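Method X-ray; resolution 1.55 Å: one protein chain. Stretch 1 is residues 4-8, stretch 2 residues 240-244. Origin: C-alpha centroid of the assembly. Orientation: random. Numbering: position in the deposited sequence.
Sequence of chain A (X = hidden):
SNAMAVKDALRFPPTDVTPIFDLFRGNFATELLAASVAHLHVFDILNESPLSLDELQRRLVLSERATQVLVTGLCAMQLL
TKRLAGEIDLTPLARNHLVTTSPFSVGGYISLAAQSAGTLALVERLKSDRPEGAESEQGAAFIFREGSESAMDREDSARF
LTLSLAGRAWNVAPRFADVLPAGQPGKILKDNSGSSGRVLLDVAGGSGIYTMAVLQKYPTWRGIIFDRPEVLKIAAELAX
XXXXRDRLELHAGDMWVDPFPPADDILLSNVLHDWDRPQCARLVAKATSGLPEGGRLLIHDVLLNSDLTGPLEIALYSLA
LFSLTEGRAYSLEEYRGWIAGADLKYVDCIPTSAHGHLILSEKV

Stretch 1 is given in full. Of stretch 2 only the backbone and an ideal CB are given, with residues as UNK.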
# COMPACT_ATOMS: atom_id res chain seq x y z
N MSE A 4 -35.26 -18.64 -18.51
CA MSE A 4 -34.41 -19.37 -19.44
C MSE A 4 -32.90 -19.17 -19.20
O MSE A 4 -32.24 -20.10 -18.75
CB MSE A 4 -34.73 -19.01 -20.90
CG MSE A 4 -34.07 -19.97 -21.88
SE MSE A 4 -34.94 -21.72 -21.87
CE MSE A 4 -36.35 -21.32 -23.16
N ALA A 5 -32.35 -18.00 -19.53
CA ALA A 5 -30.91 -17.80 -19.32
C ALA A 5 -30.56 -18.02 -17.86
O ALA A 5 -31.30 -17.61 -16.95
CB ALA A 5 -30.48 -16.39 -19.74
N VAL A 6 -29.42 -18.69 -17.62
CA VAL A 6 -29.01 -18.99 -16.26
C VAL A 6 -27.57 -18.52 -16.07
O VAL A 6 -26.66 -18.98 -16.76
CB VAL A 6 -29.16 -20.48 -15.91
CG1 VAL A 6 -28.61 -20.77 -14.50
CG2 VAL A 6 -30.62 -20.89 -15.90
N LYS A 7 -27.37 -17.60 -15.13
CA LYS A 7 -26.04 -17.13 -14.75
C LYS A 7 -25.28 -18.26 -14.06
O LYS A 7 -25.77 -18.84 -13.09
CB LYS A 7 -26.17 -15.92 -13.83
CG LYS A 7 -24.84 -15.31 -13.42
CD LYS A 7 -25.04 -14.03 -12.59
CE LYS A 7 -23.68 -13.47 -12.18
NZ LYS A 7 -22.91 -13.08 -13.41
N ASP A 8 -24.07 -18.54 -14.56
CA ASP A 8 -23.25 -19.65 -14.07
C ASP A 8 -22.46 -19.21 -12.84
O ASP A 8 -21.56 -18.39 -12.95
CB ASP A 8 -22.31 -20.09 -15.19
CG ASP A 8 -21.50 -21.34 -14.85
OD1 ASP A 8 -21.45 -21.80 -13.68
OD2 ASP A 8 -20.90 -21.89 -15.80
N UNK A 240 -32.96 -15.07 -9.08
CA UNK A 240 -33.59 -15.23 -10.40
C UNK A 240 -32.55 -15.42 -11.49
O UNK A 240 -32.69 -16.28 -12.37
CB UNK A 240 -34.47 -14.02 -10.73
N UNK A 241 -31.48 -14.62 -11.45
CA UNK A 241 -30.47 -14.73 -12.49
C UNK A 241 -29.82 -16.10 -12.49
O UNK A 241 -29.55 -16.65 -13.56
CB UNK A 241 -29.41 -13.65 -12.31
N UNK A 242 -29.54 -16.66 -11.30
CA UNK A 242 -28.82 -17.92 -11.20
C UNK A 242 -29.76 -19.12 -11.27
O UNK A 242 -29.28 -20.26 -11.21
CB UNK A 242 -28.02 -17.96 -9.90
N UNK A 243 -31.07 -18.89 -11.41
CA UNK A 243 -32.01 -19.98 -11.60
C UNK A 243 -32.25 -20.87 -10.40
O UNK A 243 -32.71 -22.00 -10.57
CB UNK A 243 -31.53 -20.85 -12.76
N UNK A 244 -31.97 -20.40 -9.19
CA UNK A 244 -32.17 -21.19 -7.98
C UNK A 244 -33.30 -20.63 -7.13
O UNK A 244 -33.52 -21.10 -5.99
CB UNK A 244 -30.88 -21.24 -7.16

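Position 240 lies in the last turn of a helix, with phi/psi of -67/-43°, and its CA-to-CB bond points away from stretch 1. No atom of that stretch comes within 5.5 Å of the ideal CB, so the contact sets no demand, and almost any residue that tolerates a helix would do. The deposited residue is Glu240, whose side chain stays well clear. Its backbone does more: one water donates to both Glu240 O (2.8 Å from the water O) and Ala5 O (2.7 Å from the same atom), joining two acceptors that could not bond each other directly.

Position 241 is still helical, and its carbonyl is free to receive a donor from stretch 1. Lys7 N supplies it, 2.8 Å from the O of 241 and nearly linear at 170°, a bond available to any residue type here. The CB points sideways, and its ideal position is 4.2 Å from Lys7 CB, beside the start of a long, extended aliphatic chain. A flexible side chain that could lie along those methylenes would suit: Gln, Glu, Met, Leu or Lys are all plausible. The residue is Gln241. Its OE1 comes to 3.5 Å from Lys7 CD, a packing contact with the methylenes, while the lysine's end leads away; NE2 is hydrogen-bonded elsewhere in the structure.

At position 242, phi/psi is -88/0°. CA-to-CB points away overall, yet the ideal CB is 4.0 Å from Lys7 O, and the CA atoms of 242 and Lys7 are just 4.6 Å apart. Because the CB leads away, stretch 1 restricts little beyond it; Ala, Ser, Thr or Val would suit, and larger residues are not excluded by stretch 1. It is Thr242, chi1 p: its CG2 methyl packs 4.1 Å from Lys7 CB, and OG1 is hydrogen-bonded to a residue adjoining one of the stretches. Its backbone O also meets Val6 CG1 at 3.4 Å.

At position 243 phi is +71°, a region that by itself favours glycine, and its N bonds to Glu240 O (3.2 Å) in a Schellman motif closing the helix. The ideal CB points toward stretch 1 and would sit 3.3 Å from Val6 CG2, tight for two carbons. Asn or Asp could accept the phi but would still carry that CB. Gly243 satisfies both conditions, leaving room for the valine methyl.

Position 244 points sideways, with nothing of stretch 1 within 5.5 Å of its ideal CB, so many residues would fit; it is Val244, chi1 m.

Stretch 2, residues 240-244: EQTGV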
# COMPACT_ATOMS: atom_id res chain seq x y z
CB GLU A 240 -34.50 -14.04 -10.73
CG GLU A 240 -35.64 -13.80 -9.75
CD GLU A 240 -36.81 -14.73 -9.91
OE1 GLU A 240 -36.79 -15.64 -10.79
OE2 GLU A 240 -37.81 -14.52 -9.16
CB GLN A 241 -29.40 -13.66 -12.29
CG GLN A 241 -29.89 -12.25 -12.53
CD GLN A 241 -28.77 -11.26 -12.36
OE1 GLN A 241 -27.59 -11.62 -12.50
NE2 GLN A 241 -29.11 -10.01 -12.06
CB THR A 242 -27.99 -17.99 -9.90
OG1 THR A 242 -28.84 -17.77 -8.77
CG2 THR A 242 -26.86 -16.92 -9.92
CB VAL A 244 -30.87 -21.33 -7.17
CG1 VAL A 244 -29.78 -22.03 -8.02
CG2 VAL A 244 -30.43 -19.96 -6.67
O HOH W 1 -32.68 -17.93 -14.65
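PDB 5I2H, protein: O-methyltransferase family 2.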